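Local coordinates for protein chintase (Rhizomucor miehei, PDB 5YUQ) that probably cleaves the beta-1,4 linkages of chitin, as a family 18 glycoside hydrolase from a thermophilic fungus, at residues 189-194 with 253-258; 236-241 with 322-327. All coordinates share one frame; numbering follows the deposited sequence.

In the fold
Contacts 1 and 2 meet with their centres about 9 Å apart, on the same side of the chain's centre. Contact 2 is the buried one: the outer end of strand 228-240 pairs with strand 322-325 through a regular antiparallel ladder, with apolar side chains on both faces. Contact 1 is partly buried and joins two loops by a single bridge, a lysine-glutamine hydrogen bond and a water, and only A191 and I255 are buried among its touching residues. The two are stitched together: S256 is backbone-bonded to K240, and the OG of S325 accepts from the backbone N of N194. Contact 1 thus borders the strand pair of contact 2.

Contact 1 of 2, residues 189-194 with 253-258; sequences KNAGAN and VPISQS
A191 lays its CB against CG2 of I255, 3.6 Å away, as the buried apolar touch of a contact between two long loops of a family 18 TIM barrel. Segment 189-194 belongs to the loop after barrel strand 175-178; the other segment lies in the excursion that leaves the end of strand 228-240. The two backbones meet in a single bridge centred on N190 and P254. A191 N gives a hydrogen bond of 2.8 Å to V253 O, and I255 N gives one to K189 O. That carbonyl also accepts from a water, which donates a second time to I255 O and so ties both loops at once.

N190 sets OD1 over the proline ring, 3.2 Å from P254 N, which has no hydrogen to share, and close to CA and CG: a van der Waals touch. The amide's hydrogen bond goes outside the two segments, from ND2 to T204 O. The CG1 branch of I255, set between its own backbone N and carbonyl carbon (chi1 55°), rests 3.5 Å from K189 O and close to the N190 carbonyl carbon; beyond the contact the isoleucine packs on S239.

At the exposed edge the side chains of K189 and Q257 cross at about a right angle. The lysine bends at chi2 and again at chi4, while the glutamine runs extended beyond CG and gives its NE2 to I186 O. With the amide anchored there, K189 NZ reaches Q257 OE1 at 2.9 Å, in the carbonyl plane on a lone pair.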
# COMPACT_ATOMS: atom_id res chain seq x y z
N LYS A 189 -16.50 -14.00 0.59
CA LYS A 189 -16.94 -15.39 0.58
C LYS A 189 -15.97 -16.34 -0.14
O LYS A 189 -15.80 -17.49 0.28
CB LYS A 189 -18.32 -15.50 -0.05
CG LYS A 189 -19.46 -14.97 0.83
CD LYS A 189 -20.06 -16.08 1.68
CE LYS A 189 -21.17 -15.56 2.59
NZ LYS A 189 -20.62 -14.68 3.67
N ASN A 190 -15.35 -15.86 -1.21
CA ASN A 190 -14.42 -16.65 -2.00
C ASN A 190 -13.01 -16.09 -1.90
O ASN A 190 -12.83 -14.90 -1.61
CB ASN A 190 -14.84 -16.66 -3.48
CG ASN A 190 -16.13 -17.39 -3.72
OD1 ASN A 190 -16.37 -18.44 -3.12
ND2 ASN A 190 -16.98 -16.85 -4.59
N ALA A 191 -12.03 -16.94 -2.15
CA ALA A 191 -10.67 -16.46 -2.33
C ALA A 191 -10.62 -15.54 -3.55
O ALA A 191 -11.38 -15.72 -4.50
CB ALA A 191 -9.72 -17.63 -2.53
N GLY A 192 -9.72 -14.57 -3.52
CA GLY A 192 -9.48 -13.74 -4.68
C GLY A 192 -8.02 -13.34 -4.65
O GLY A 192 -7.30 -13.72 -3.74
N ALA A 193 -7.58 -12.58 -5.63
CA ALA A 193 -6.18 -12.20 -5.65
C ALA A 193 -5.87 -11.10 -4.63
O ALA A 193 -6.71 -10.26 -4.31
CB ALA A 193 -5.75 -11.76 -7.06
N ASN A 194 -4.64 -11.13 -4.11
CA ASN A 194 -4.18 -10.08 -3.21
C ASN A 194 -4.09 -8.76 -3.96
O ASN A 194 -4.50 -7.70 -3.48
CB ASN A 194 -2.79 -10.46 -2.67
CG ASN A 194 -2.21 -9.40 -1.77
OD1 ASN A 194 -2.91 -8.81 -0.95
ND2 ASN A 194 -0.91 -9.17 -1.90
N VAL A 253 -12.60 -19.88 -5.01
CA VAL A 253 -13.33 -20.91 -4.28
C VAL A 253 -13.70 -20.42 -2.89
O VAL A 253 -13.09 -19.49 -2.37
CB VAL A 253 -12.48 -22.19 -4.16
CG1 VAL A 253 -12.12 -22.71 -5.54
CG2 VAL A 253 -11.22 -21.92 -3.35
N PRO A 254 -14.72 -21.04 -2.28
CA PRO A 254 -15.14 -20.59 -0.95
C PRO A 254 -14.03 -20.72 0.09
O PRO A 254 -13.28 -21.71 0.08
CB PRO A 254 -16.31 -21.53 -0.63
CG PRO A 254 -16.87 -21.86 -1.97
CD PRO A 254 -15.67 -22.02 -2.85
N ILE A 255 -13.91 -19.72 0.96
CA ILE A 255 -12.91 -19.73 2.02
C ILE A 255 -13.54 -19.66 3.40
O ILE A 255 -14.70 -19.30 3.55
CB ILE A 255 -11.92 -18.56 1.89
CG1 ILE A 255 -12.66 -17.22 1.84
CG2 ILE A 255 -11.03 -18.75 0.66
CD1 ILE A 255 -11.74 -16.03 2.04
N SER A 256 -12.76 -20.02 4.41
CA SER A 256 -13.18 -19.80 5.78
C SER A 256 -13.15 -18.31 6.07
O SER A 256 -12.18 -17.63 5.75
CB SER A 256 -12.26 -20.53 6.76
OG SER A 256 -12.51 -20.09 8.09
N GLN A 257 -14.22 -17.81 6.68
CA GLN A 257 -14.26 -16.42 7.10
C GLN A 257 -14.17 -16.31 8.62
O GLN A 257 -14.30 -15.22 9.17
CB GLN A 257 -15.54 -15.73 6.60
CG GLN A 257 -15.68 -15.68 5.09
CD GLN A 257 -16.87 -14.85 4.66
OE1 GLN A 257 -18.00 -15.35 4.57
NE2 GLN A 257 -16.64 -13.57 4.42
N SER A 258 -13.94 -17.44 9.28
CA SER A 258 -14.01 -17.50 10.74
C SER A 258 -12.89 -16.70 11.41
O SER A 258 -13.12 -16.01 12.40
CB SER A 258 -14.00 -18.94 11.24
OG SER A 258 -12.72 -19.53 11.11
O HOH W 1 -17.02 -18.88 2.21

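Contact 2 of 2, residues 236-241 with 322-327; sequences GRVSKT and KVLSFD
V323 and T241 meet methyl to methyl, CG1 of the valine 3.5 Å from CG2 of the threonine, their side chains crossing at about a right angle. V323 has more surface buried here than any other residue of the two segments. Its CG1 sits between its own backbone N and carbonyl carbon (chi1 58°), from where it also lies 3.8 Å from CB of S239. T241 turns its hydroxyl elsewhere, to E243 O and S321 OG. The backbone of V323 is bonded twice to one residue: its N donates to S239 O at 2.8 Å, and its O accepts from S239 N at the same length.

The strands run antiparallel, 155° between their directions, with R237 and S325 forming the next hydrogen-bonded pair. This is consistent with the subdomain that many family 18 chitinases insert after the seventh barrel strand: 228-240 runs on beyond the barrel and pairs with 322-325, the last strand before helix 329-341.

V238 and K322 lie on the face away from V323, together with L324. The CG1 of V238, anti to its carbonyl carbon, packs 3.8 Å from CD1 of L324, and W302 touches all three of these side chains. K322 meets the other strand chiefly near its backbone: its CA makes a CA-H...O contact of 3.3 Å with S239 O. On the V323 face, R237 sends its guanidinium off to a salt bridge between NH2 and D182 OD1, while its NE donates to S282 O.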
# COMPACT_ATOMS: atom_id res chain seq x y z
N GLY A 236 2.51 -12.09 -0.66
CA GLY A 236 1.21 -12.63 -0.99
C GLY A 236 0.43 -12.86 0.29
O GLY A 236 0.89 -12.51 1.38
N ARG A 237 -0.76 -13.43 0.17
CA ARG A 237 -1.58 -13.72 1.34
C ARG A 237 -2.15 -15.12 1.25
O ARG A 237 -2.56 -15.56 0.18
CB ARG A 237 -2.71 -12.71 1.48
CG ARG A 237 -3.77 -13.10 2.51
CD ARG A 237 -4.66 -11.92 2.92
NE ARG A 237 -3.86 -10.86 3.53
CZ ARG A 237 -3.41 -9.80 2.88
NH1 ARG A 237 -3.71 -9.64 1.59
NH2 ARG A 237 -2.67 -8.90 3.51
N VAL A 238 -2.17 -15.83 2.38
CA VAL A 238 -2.85 -17.11 2.43
C VAL A 238 -4.28 -16.97 2.95
O VAL A 238 -4.57 -16.14 3.81
CB VAL A 238 -2.08 -18.16 3.28
CG1 VAL A 238 -0.77 -18.54 2.59
CG2 VAL A 238 -1.84 -17.66 4.69
N SER A 239 -5.17 -17.76 2.37
CA SER A 239 -6.52 -17.93 2.88
C SER A 239 -6.73 -19.42 3.09
O SER A 239 -6.03 -20.25 2.51
CB SER A 239 -7.55 -17.42 1.87
OG SER A 239 -7.40 -16.02 1.66
N LYS A 240 -7.70 -19.76 3.92
CA LYS A 240 -8.03 -21.16 4.13
C LYS A 240 -9.25 -21.52 3.28
O LYS A 240 -10.33 -20.97 3.49
CB LYS A 240 -8.37 -21.41 5.60
CG LYS A 240 -8.63 -22.88 5.90
CD LYS A 240 -9.03 -23.09 7.34
CE LYS A 240 -9.10 -24.58 7.64
NZ LYS A 240 -9.52 -24.83 9.05
N THR A 241 -9.07 -22.42 2.32
CA THR A 241 -10.20 -22.85 1.50
C THR A 241 -11.04 -23.88 2.25
O THR A 241 -10.52 -24.63 3.08
CB THR A 241 -9.75 -23.41 0.15
OG1 THR A 241 -9.09 -24.67 0.34
CG2 THR A 241 -8.79 -22.45 -0.54
N LYS A 322 -4.55 -24.40 2.39
CA LYS A 322 -4.24 -22.99 2.21
C LYS A 322 -4.12 -22.64 0.75
O LYS A 322 -3.45 -23.33 -0.01
CB LYS A 322 -2.91 -22.67 2.90
CG LYS A 322 -2.80 -23.21 4.31
CD LYS A 322 -1.61 -22.64 5.05
CE LYS A 322 -0.30 -23.21 4.56
NZ LYS A 322 0.76 -23.07 5.61
N VAL A 323 -4.75 -21.54 0.35
CA VAL A 323 -4.45 -20.93 -0.94
C VAL A 323 -3.61 -19.68 -0.73
O VAL A 323 -3.93 -18.85 0.12
CB VAL A 323 -5.72 -20.62 -1.77
CG1 VAL A 323 -6.65 -19.69 -1.01
CG2 VAL A 323 -5.32 -20.02 -3.12
N LEU A 324 -2.52 -19.58 -1.47
CA LEU A 324 -1.66 -18.40 -1.44
C LEU A 324 -1.86 -17.64 -2.72
O LEU A 324 -1.61 -18.17 -3.80
CB LEU A 324 -0.18 -18.82 -1.35
CG LEU A 324 0.88 -17.72 -1.54
CD1 LEU A 324 0.85 -16.76 -0.38
CD2 LEU A 324 2.27 -18.35 -1.70
N SER A 325 -2.34 -16.40 -2.61
CA SER A 325 -2.34 -15.51 -3.76
C SER A 325 -1.11 -14.65 -3.62
O SER A 325 -0.87 -14.07 -2.56
CB SER A 325 -3.58 -14.62 -3.77
OG SER A 325 -3.40 -13.60 -4.75
N PHE A 326 -0.31 -14.57 -4.68
CA PHE A 326 0.93 -13.80 -4.60
C PHE A 326 1.27 -13.08 -5.89
O PHE A 326 0.47 -13.08 -6.82
CB PHE A 326 2.10 -14.66 -4.08
CG PHE A 326 2.51 -15.81 -4.99
CD1 PHE A 326 1.71 -16.93 -5.12
CD2 PHE A 326 3.74 -15.78 -5.66
CE1 PHE A 326 2.10 -18.00 -5.93
CE2 PHE A 326 4.14 -16.84 -6.47
CZ PHE A 326 3.32 -17.95 -6.60
N ASP A 327 2.44 -12.45 -5.91
CA ASP A 327 2.95 -11.85 -7.13
C ASP A 327 4.36 -12.32 -7.38
O ASP A 327 5.14 -12.50 -6.44
CB ASP A 327 2.91 -10.33 -7.06
CG ASP A 327 1.58 -9.79 -7.49
OD1 ASP A 327 1.40 -9.57 -8.71
OD2 ASP A 327 0.69 -9.62 -6.62